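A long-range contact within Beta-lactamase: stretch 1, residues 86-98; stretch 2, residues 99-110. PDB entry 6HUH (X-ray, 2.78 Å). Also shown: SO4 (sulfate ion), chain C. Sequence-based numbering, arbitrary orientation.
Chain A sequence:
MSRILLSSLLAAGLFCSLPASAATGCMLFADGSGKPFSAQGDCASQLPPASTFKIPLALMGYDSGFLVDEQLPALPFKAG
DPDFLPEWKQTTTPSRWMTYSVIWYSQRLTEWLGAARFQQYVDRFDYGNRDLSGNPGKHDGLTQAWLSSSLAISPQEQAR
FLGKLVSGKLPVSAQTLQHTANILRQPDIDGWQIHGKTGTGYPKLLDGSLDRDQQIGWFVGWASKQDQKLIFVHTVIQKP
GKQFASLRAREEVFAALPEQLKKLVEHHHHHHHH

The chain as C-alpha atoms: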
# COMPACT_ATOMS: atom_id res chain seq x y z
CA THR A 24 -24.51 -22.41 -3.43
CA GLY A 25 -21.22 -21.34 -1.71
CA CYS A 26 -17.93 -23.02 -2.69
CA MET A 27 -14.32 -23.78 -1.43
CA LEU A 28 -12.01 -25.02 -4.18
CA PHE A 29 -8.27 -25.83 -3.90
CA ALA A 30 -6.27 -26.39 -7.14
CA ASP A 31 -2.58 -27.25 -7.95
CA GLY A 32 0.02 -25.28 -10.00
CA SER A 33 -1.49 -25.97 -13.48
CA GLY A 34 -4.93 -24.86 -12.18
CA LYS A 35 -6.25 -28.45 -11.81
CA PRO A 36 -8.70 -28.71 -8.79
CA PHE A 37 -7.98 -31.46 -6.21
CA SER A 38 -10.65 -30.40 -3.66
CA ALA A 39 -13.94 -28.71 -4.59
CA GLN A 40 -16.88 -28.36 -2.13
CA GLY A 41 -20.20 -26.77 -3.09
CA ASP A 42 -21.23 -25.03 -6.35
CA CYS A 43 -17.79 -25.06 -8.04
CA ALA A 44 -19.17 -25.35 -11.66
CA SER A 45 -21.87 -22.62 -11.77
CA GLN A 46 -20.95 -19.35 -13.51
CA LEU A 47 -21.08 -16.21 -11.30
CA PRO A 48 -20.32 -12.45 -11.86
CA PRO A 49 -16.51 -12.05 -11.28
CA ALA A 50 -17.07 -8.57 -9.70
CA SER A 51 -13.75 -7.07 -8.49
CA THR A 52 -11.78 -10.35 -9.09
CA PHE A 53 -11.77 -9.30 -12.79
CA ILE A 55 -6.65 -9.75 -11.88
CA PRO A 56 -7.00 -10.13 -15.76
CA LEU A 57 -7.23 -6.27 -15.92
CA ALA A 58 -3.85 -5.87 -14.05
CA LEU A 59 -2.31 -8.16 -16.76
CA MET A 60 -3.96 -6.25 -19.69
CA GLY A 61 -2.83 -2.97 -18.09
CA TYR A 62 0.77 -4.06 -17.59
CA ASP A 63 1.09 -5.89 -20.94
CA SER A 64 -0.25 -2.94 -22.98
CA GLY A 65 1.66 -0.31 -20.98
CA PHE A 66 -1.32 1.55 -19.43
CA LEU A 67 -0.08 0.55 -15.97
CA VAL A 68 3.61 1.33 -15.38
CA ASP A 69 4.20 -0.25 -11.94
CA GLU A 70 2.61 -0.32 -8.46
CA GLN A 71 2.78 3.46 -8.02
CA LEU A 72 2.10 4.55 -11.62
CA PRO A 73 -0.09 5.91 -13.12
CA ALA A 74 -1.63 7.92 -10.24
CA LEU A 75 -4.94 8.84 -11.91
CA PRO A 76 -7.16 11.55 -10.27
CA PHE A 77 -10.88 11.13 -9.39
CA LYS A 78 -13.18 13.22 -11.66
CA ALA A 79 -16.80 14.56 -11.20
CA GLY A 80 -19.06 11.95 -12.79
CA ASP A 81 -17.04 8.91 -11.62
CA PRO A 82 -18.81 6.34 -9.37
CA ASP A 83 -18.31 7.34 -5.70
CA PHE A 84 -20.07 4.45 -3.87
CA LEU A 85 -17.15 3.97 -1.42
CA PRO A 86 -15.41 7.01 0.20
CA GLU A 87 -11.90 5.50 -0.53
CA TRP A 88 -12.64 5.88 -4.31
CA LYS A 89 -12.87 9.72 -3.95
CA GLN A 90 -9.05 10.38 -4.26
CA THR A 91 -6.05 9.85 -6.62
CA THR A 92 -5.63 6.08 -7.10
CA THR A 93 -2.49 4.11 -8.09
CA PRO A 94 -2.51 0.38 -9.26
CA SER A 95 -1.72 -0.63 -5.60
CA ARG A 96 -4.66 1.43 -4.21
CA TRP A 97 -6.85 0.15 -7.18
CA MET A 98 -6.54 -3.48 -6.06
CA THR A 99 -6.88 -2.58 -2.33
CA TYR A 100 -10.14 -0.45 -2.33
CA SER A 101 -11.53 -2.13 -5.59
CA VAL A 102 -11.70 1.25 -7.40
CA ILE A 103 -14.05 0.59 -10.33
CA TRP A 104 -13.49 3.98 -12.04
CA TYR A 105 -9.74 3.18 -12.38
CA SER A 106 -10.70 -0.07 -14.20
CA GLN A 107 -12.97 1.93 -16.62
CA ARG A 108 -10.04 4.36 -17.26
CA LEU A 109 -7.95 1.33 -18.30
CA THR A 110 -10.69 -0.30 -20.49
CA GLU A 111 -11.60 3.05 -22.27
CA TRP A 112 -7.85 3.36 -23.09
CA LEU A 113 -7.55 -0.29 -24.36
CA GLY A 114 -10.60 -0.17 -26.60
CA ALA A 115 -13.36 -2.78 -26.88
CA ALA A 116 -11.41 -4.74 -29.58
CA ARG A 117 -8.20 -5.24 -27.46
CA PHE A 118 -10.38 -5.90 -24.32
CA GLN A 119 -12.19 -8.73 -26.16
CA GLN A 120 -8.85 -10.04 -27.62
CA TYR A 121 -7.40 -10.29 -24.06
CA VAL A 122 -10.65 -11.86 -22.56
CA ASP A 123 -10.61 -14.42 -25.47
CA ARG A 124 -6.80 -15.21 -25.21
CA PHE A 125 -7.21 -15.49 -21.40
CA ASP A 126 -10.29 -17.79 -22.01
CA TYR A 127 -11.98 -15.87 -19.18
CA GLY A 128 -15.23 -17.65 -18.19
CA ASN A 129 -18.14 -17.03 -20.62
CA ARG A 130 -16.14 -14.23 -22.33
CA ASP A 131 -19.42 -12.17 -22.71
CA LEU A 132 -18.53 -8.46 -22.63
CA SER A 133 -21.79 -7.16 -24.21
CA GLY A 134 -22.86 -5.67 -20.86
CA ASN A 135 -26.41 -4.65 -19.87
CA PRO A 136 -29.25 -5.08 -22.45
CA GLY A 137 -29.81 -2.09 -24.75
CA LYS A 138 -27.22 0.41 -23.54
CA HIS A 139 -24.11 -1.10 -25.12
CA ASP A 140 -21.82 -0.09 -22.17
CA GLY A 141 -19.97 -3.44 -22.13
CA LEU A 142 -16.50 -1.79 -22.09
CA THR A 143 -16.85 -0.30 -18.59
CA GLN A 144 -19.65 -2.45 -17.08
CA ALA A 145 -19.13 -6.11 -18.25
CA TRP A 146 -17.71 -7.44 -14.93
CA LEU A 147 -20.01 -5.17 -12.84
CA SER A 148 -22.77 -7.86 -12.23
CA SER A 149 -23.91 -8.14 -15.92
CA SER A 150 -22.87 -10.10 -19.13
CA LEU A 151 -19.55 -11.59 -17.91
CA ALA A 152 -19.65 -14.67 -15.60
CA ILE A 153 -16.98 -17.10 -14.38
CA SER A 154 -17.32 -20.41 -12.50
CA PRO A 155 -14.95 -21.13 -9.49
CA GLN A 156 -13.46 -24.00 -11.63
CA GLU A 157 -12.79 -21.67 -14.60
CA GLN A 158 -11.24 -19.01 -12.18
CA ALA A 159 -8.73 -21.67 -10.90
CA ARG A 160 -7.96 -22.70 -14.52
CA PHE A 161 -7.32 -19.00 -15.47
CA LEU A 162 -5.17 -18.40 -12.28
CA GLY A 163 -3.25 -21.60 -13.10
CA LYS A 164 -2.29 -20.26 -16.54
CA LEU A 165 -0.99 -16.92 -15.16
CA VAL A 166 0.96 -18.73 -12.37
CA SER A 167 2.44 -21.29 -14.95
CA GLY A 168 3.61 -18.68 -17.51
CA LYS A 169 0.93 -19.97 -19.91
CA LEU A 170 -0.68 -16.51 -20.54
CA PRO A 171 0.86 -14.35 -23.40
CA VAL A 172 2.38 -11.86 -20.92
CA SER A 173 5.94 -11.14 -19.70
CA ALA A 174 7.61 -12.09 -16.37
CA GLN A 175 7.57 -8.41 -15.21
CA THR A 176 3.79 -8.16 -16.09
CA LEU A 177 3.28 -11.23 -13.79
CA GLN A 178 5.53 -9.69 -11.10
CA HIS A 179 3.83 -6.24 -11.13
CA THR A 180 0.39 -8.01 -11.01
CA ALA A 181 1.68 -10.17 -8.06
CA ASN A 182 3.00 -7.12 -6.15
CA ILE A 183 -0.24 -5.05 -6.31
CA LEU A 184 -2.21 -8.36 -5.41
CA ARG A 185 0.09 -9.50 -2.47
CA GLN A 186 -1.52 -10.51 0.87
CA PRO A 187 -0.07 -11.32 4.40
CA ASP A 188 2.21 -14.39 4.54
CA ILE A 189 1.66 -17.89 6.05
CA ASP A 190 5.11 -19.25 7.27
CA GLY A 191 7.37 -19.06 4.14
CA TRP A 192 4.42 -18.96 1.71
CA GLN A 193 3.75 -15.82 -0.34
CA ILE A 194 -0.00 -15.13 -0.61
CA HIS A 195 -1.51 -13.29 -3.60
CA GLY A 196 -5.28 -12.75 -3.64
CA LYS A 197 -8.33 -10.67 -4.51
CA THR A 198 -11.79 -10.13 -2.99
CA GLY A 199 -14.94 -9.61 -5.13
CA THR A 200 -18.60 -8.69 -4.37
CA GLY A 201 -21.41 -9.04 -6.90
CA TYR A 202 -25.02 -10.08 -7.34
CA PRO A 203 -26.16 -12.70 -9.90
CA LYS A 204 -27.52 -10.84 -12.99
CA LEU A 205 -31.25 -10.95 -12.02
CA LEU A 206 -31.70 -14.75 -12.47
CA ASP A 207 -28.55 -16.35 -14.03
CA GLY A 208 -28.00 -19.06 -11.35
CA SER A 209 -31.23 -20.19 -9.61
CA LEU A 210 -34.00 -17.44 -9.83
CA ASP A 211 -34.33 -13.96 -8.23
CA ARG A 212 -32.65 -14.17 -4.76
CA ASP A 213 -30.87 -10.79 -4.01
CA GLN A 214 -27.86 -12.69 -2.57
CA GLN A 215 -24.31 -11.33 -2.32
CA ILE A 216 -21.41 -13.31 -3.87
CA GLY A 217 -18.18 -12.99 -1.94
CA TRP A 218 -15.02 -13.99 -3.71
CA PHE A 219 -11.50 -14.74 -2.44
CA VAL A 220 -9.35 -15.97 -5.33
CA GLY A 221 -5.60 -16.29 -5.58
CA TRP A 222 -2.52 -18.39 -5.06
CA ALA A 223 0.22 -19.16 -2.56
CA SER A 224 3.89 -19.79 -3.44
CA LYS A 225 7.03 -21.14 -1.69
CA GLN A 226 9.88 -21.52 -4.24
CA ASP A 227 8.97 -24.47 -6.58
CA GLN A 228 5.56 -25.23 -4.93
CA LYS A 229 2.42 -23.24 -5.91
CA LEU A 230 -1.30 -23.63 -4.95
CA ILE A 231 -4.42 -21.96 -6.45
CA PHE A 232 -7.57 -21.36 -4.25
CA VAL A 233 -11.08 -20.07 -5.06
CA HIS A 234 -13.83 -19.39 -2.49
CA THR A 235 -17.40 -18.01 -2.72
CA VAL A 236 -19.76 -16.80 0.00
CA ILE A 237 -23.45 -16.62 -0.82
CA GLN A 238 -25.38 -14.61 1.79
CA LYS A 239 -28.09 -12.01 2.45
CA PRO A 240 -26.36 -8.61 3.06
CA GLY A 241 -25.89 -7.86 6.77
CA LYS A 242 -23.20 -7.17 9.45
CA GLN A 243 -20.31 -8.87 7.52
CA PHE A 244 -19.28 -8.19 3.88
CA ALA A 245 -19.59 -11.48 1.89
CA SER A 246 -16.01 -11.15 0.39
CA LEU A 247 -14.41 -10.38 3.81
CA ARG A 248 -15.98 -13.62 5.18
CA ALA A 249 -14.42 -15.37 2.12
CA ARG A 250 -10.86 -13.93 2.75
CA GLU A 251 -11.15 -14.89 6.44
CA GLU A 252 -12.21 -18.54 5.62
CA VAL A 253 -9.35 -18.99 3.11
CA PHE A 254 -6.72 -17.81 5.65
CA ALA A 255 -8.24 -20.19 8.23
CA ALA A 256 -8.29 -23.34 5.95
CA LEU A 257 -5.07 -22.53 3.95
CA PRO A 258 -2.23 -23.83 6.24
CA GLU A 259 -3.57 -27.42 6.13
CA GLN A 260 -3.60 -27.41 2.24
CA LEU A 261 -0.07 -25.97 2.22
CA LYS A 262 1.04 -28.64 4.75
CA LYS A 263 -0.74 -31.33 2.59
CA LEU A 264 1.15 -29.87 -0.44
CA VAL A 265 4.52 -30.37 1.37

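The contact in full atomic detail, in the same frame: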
# COMPACT_ATOMS: atom_id res chain seq x y z
N PRO A 86 -16.18 5.76 0.01
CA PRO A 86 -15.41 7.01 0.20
C PRO A 86 -13.93 6.95 -0.24
O PRO A 86 -13.39 7.97 -0.67
CB PRO A 86 -15.52 7.28 1.71
CG PRO A 86 -16.67 6.44 2.19
CD PRO A 86 -16.70 5.24 1.29
N GLU A 87 -13.30 5.76 -0.16
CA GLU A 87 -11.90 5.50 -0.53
C GLU A 87 -11.62 5.64 -2.06
O GLU A 87 -10.46 5.70 -2.48
CB GLU A 87 -11.38 4.14 -0.01
CG GLU A 87 -12.32 3.21 0.75
CD GLU A 87 -12.71 3.61 2.17
OE1 GLU A 87 -13.54 4.53 2.32
OE2 GLU A 87 -12.32 2.88 3.11
N TRP A 88 -12.70 5.70 -2.87
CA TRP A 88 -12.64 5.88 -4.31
C TRP A 88 -12.46 7.36 -4.67
O TRP A 88 -12.01 7.66 -5.76
CB TRP A 88 -13.94 5.38 -4.95
CG TRP A 88 -14.17 3.89 -5.00
CD1 TRP A 88 -13.38 2.91 -4.48
CD2 TRP A 88 -15.27 3.23 -5.61
NE1 TRP A 88 -13.93 1.68 -4.73
CE2 TRP A 88 -15.09 1.84 -5.42
CE3 TRP A 88 -16.41 3.68 -6.30
CZ2 TRP A 88 -16.01 0.90 -5.90
CZ3 TRP A 88 -17.32 2.74 -6.77
CH2 TRP A 88 -17.12 1.37 -6.55
N LYS A 89 -12.85 8.27 -3.75
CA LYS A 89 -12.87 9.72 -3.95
C LYS A 89 -11.49 10.42 -4.13
O LYS A 89 -11.49 11.63 -4.39
CB LYS A 89 -13.68 10.41 -2.83
CG LYS A 89 -15.19 10.15 -2.88
CD LYS A 89 -15.92 11.25 -3.64
CE LYS A 89 -17.25 11.62 -3.02
NZ LYS A 89 -17.84 12.83 -3.66
N GLN A 90 -10.35 9.71 -4.04
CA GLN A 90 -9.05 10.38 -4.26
C GLN A 90 -8.25 9.80 -5.42
O GLN A 90 -8.77 8.99 -6.18
CB GLN A 90 -8.20 10.43 -2.97
CG GLN A 90 -7.93 11.88 -2.47
CD GLN A 90 -6.96 12.73 -3.29
OE1 GLN A 90 -7.33 13.40 -4.26
NE2 GLN A 90 -5.71 12.81 -2.86
N THR A 91 -7.00 10.28 -5.59
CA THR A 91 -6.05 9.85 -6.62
C THR A 91 -5.69 8.37 -6.36
O THR A 91 -5.23 8.05 -5.26
CB THR A 91 -4.82 10.79 -6.64
OG1 THR A 91 -5.24 12.09 -7.04
CG2 THR A 91 -3.72 10.31 -7.58
N THR A 92 -5.96 7.48 -7.32
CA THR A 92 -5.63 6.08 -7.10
C THR A 92 -4.46 5.63 -7.99
O THR A 92 -4.26 6.16 -9.08
CB THR A 92 -6.86 5.17 -7.18
OG1 THR A 92 -7.42 5.28 -8.47
CG2 THR A 92 -7.94 5.52 -6.14
N THR A 93 -3.66 4.72 -7.46
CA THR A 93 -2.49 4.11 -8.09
C THR A 93 -2.87 2.63 -8.32
O THR A 93 -3.88 2.20 -7.75
CB THR A 93 -1.24 4.26 -7.19
OG1 THR A 93 -1.35 3.43 -6.03
CG2 THR A 93 -1.00 5.67 -6.74
N PRO A 94 -2.10 1.79 -9.08
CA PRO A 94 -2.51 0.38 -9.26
C PRO A 94 -2.56 -0.44 -7.96
O PRO A 94 -3.29 -1.42 -7.89
CB PRO A 94 -1.48 -0.16 -10.26
CG PRO A 94 -0.96 1.05 -10.95
CD PRO A 94 -0.89 2.08 -9.89
N SER A 95 -1.81 -0.01 -6.93
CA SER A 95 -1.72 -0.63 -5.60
C SER A 95 -3.00 -0.35 -4.79
O SER A 95 -3.53 -1.24 -4.11
CB SER A 95 -0.48 -0.12 -4.86
OG SER A 95 -0.30 -0.77 -3.62
N ARG A 96 -3.46 0.90 -4.86
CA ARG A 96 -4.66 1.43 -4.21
C ARG A 96 -5.92 0.93 -4.95
O ARG A 96 -6.98 0.80 -4.33
CB ARG A 96 -4.58 2.97 -4.18
CG ARG A 96 -5.70 3.63 -3.42
CD ARG A 96 -5.49 5.12 -3.28
NE ARG A 96 -6.70 5.79 -2.79
CZ ARG A 96 -6.96 6.01 -1.51
NH1 ARG A 96 -6.12 5.61 -0.57
NH2 ARG A 96 -8.08 6.64 -1.16
N TRP A 97 -5.80 0.67 -6.27
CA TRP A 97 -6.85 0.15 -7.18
C TRP A 97 -7.30 -1.21 -6.71
O TRP A 97 -8.49 -1.42 -6.49
CB TRP A 97 -6.24 0.03 -8.57
CG TRP A 97 -7.08 -0.62 -9.63
CD1 TRP A 97 -8.39 -0.34 -9.91
CD2 TRP A 97 -6.61 -1.46 -10.69
NE1 TRP A 97 -8.79 -1.04 -11.02
CE2 TRP A 97 -7.72 -1.73 -11.52
CE3 TRP A 97 -5.38 -2.07 -10.97
CZ2 TRP A 97 -7.62 -2.57 -12.64
CZ3 TRP A 97 -5.28 -2.91 -12.07
CH2 TRP A 97 -6.38 -3.14 -12.90
N MET A 98 -6.33 -2.11 -6.52
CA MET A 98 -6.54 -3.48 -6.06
C MET A 98 -7.12 -3.51 -4.65
O MET A 98 -8.11 -4.22 -4.41
CB MET A 98 -5.22 -4.27 -6.13
CG MET A 98 -4.79 -4.59 -7.53
SD MET A 98 -6.06 -5.48 -8.46
CE MET A 98 -5.07 -6.25 -9.66
N THR A 99 -6.53 -2.69 -3.74
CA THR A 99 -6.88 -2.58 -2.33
C THR A 99 -8.37 -2.18 -2.12
O THR A 99 -9.14 -3.01 -1.64
CB THR A 99 -5.87 -1.67 -1.60
OG1 THR A 99 -4.55 -2.21 -1.79
CG2 THR A 99 -6.14 -1.56 -0.11
N TYR A 100 -8.77 -0.96 -2.53
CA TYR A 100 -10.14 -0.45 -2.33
C TYR A 100 -11.10 -0.75 -3.52
O TYR A 100 -12.19 -0.17 -3.58
CB TYR A 100 -10.10 1.05 -1.96
CG TYR A 100 -9.05 1.34 -0.91
CD1 TYR A 100 -9.31 1.13 0.44
CD2 TYR A 100 -7.77 1.73 -1.27
CE1 TYR A 100 -8.32 1.32 1.40
CE2 TYR A 100 -6.78 1.93 -0.32
CZ TYR A 100 -7.05 1.71 1.01
OH TYR A 100 -6.04 1.89 1.93
N SER A 101 -10.72 -1.71 -4.43
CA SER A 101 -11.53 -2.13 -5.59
C SER A 101 -12.17 -0.92 -6.29
O SER A 101 -13.40 -0.81 -6.39
CB SER A 101 -12.59 -3.16 -5.19
OG SER A 101 -12.03 -4.43 -4.90
N VAL A 102 -11.31 0.01 -6.73
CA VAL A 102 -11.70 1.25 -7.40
C VAL A 102 -12.14 0.92 -8.82
O VAL A 102 -11.31 0.63 -9.69
CB VAL A 102 -10.59 2.32 -7.34
CG1 VAL A 102 -11.17 3.71 -7.57
CG2 VAL A 102 -9.84 2.27 -6.01
N ILE A 103 -13.46 0.94 -9.04
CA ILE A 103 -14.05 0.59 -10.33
C ILE A 103 -13.77 1.62 -11.40
O ILE A 103 -13.55 1.22 -12.54
CB ILE A 103 -15.55 0.24 -10.23
CG1 ILE A 103 -16.42 1.46 -9.96
CG2 ILE A 103 -15.80 -0.89 -9.20
CD1 ILE A 103 -17.90 1.25 -10.19
N TRP A 104 -13.74 2.93 -11.05
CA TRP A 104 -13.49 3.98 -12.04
C TRP A 104 -12.10 3.89 -12.67
O TRP A 104 -11.94 4.23 -13.84
CB TRP A 104 -13.79 5.39 -11.51
CG TRP A 104 -12.99 5.88 -10.34
CD1 TRP A 104 -13.46 6.09 -9.08
CD2 TRP A 104 -11.67 6.48 -10.38
NE1 TRP A 104 -12.50 6.70 -8.31
CE2 TRP A 104 -11.39 6.94 -9.08
CE3 TRP A 104 -10.69 6.63 -11.38
CZ2 TRP A 104 -10.15 7.50 -8.74
CZ3 TRP A 104 -9.47 7.19 -11.04
CH2 TRP A 104 -9.22 7.63 -9.73
N TYR A 105 -11.12 3.37 -11.92
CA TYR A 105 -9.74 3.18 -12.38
C TYR A 105 -9.69 2.00 -13.38
O TYR A 105 -8.83 1.99 -14.27
CB TYR A 105 -8.81 2.95 -11.18
CG TYR A 105 -7.34 3.04 -11.51
CD1 TYR A 105 -6.63 1.91 -11.90
CD2 TYR A 105 -6.64 4.23 -11.34
CE1 TYR A 105 -5.26 1.98 -12.19
CE2 TYR A 105 -5.27 4.30 -11.58
CZ TYR A 105 -4.59 3.18 -12.03
OH TYR A 105 -3.25 3.24 -12.31
N SER A 106 -10.63 1.06 -13.27
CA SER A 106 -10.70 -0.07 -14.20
C SER A 106 -11.29 0.39 -15.52
O SER A 106 -10.85 -0.07 -16.58
CB SER A 106 -11.55 -1.19 -13.62
OG SER A 106 -10.91 -1.80 -12.51
N GLN A 107 -12.30 1.32 -15.46
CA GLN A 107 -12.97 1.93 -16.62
C GLN A 107 -11.99 2.81 -17.38
O GLN A 107 -12.02 2.81 -18.61
CB GLN A 107 -14.20 2.75 -16.21
CG GLN A 107 -15.16 2.02 -15.28
CD GLN A 107 -16.47 2.74 -15.09
OE1 GLN A 107 -16.53 3.96 -14.87
NE2 GLN A 107 -17.56 1.99 -15.14
N ARG A 108 -11.10 3.52 -16.67
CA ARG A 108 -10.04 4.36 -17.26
C ARG A 108 -9.12 3.50 -18.12
O ARG A 108 -8.75 3.92 -19.22
CB ARG A 108 -9.19 5.04 -16.19
CG ARG A 108 -9.92 6.07 -15.37
CD ARG A 108 -10.01 7.42 -16.03
NE ARG A 108 -9.99 8.45 -15.01
CZ ARG A 108 -11.06 8.93 -14.38
NH1 ARG A 108 -12.27 8.49 -14.71
NH2 ARG A 108 -10.93 9.85 -13.44
N LEU A 109 -8.77 2.30 -17.60
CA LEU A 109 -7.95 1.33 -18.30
C LEU A 109 -8.67 0.78 -19.52
O LEU A 109 -8.08 0.79 -20.60
CB LEU A 109 -7.49 0.19 -17.35
CG LEU A 109 -7.06 -1.17 -17.96
CD1 LEU A 109 -5.88 -1.03 -18.92
CD2 LEU A 109 -6.63 -2.10 -16.89
N THR A 110 -9.93 0.30 -19.37
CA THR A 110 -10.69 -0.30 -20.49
C THR A 110 -10.96 0.70 -21.62
O THR A 110 -10.78 0.34 -22.78
CB THR A 110 -11.96 -1.02 -20.03
OG1 THR A 110 -12.87 -0.10 -19.42
CG2 THR A 110 -11.67 -2.20 -19.11
S SO4 C . -14.76 -5.76 -2.86
O1 SO4 C . -15.28 -4.40 -2.74
O2 SO4 C . -15.51 -6.67 -1.98
O3 SO4 C . -14.92 -6.21 -4.23
O4 SO4 C . -13.35 -5.79 -2.48
O HOH W 1 -1.92 -0.12 -1.09

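Three tryptophans organise this contact, and each spends its one indole N-H on an oxygen of the other stretch. Trp 97 NE1 donates to Ser 106 OG at 2.7 Å, Trp 88 NE1 to Tyr 100 O at 2.8 Å, and Trp 104 NE1 to Trp 88 O at 2.8 Å. The last two form a relay: Trp 88 reaches across with its ring and, through its own carbonyl, accepts the ring of Trp 104. The rule is economical, since a large apolar surface can be buried while its single polar atom stays paired.

The backbone sets the turn that makes this possible. Helix 94-98 runs on into the second stretch, where Tyr 100 N donates to Arg 96 O at 3.1 Å, while the bond from Thr 99 N to Ser 95 O is weak at 3.4 Å. That same carbonyl, Ser 95 O, also takes the hydroxyl Thr 99 OG1 at 2.7 Å, so the threonine folds back onto its own helix. Tyr 100 then leaves helical geometry and Ser 101 adopts positive phi (42°). Val 102 N closes the turn on Trp 97 O at 3.2 Å, and the chain sets off into helix 103-110 at 124° to the first. Ser 101 points away from the first stretch, and its OG donates to O4 of a sulfate ion at 3.1 Å.

Between these helices the packing is mostly aromatic. Trp 97, in the t rotamer, lays one ring face against Tyr 105, with Trp 97 CG 3.4 Å from Tyr 105 CD1; the planes meet obliquely at 48°. Its far end reaches Leu 109, CH2 to CD2 at 4.1 Å. Beta-branched Val 102 sits beside two tryptophans: its CA lies over the five-membered ring of Trp 88, 3.9 Å from the centroid, and its CB is 4.3 Å from Trp 97 CD1. Farther along the Trp 88 indole, CH2 meets Ile 103 CG1 at 3.5 Å.

Thr 92 is a small buried residue pointing toward the second stretch: its methyl CG2 lies 3.8 Å from Val 102 CG2, and its OG1 is 3.2 Å from Tyr 105 CD2. Compact Pro 94 fits near the tip of Tyr 105, its CG 3.4 Å from the tyrosine OH.

At the more open margin, Arg 96 extends its chain along Tyr 100, Arg 96 CG to Tyr 100 CD2 at 3.5 Å, and Tyr 100 CD2 lies over one face of its guanidinium; Arg 96 NH2 makes a weak bond to Glu 87 O at 2.9 Å. Glu 87 adds aliphatic contact, CG to Tyr 100 CD1 at 3.7 Å, although its side chain is poorly ordered.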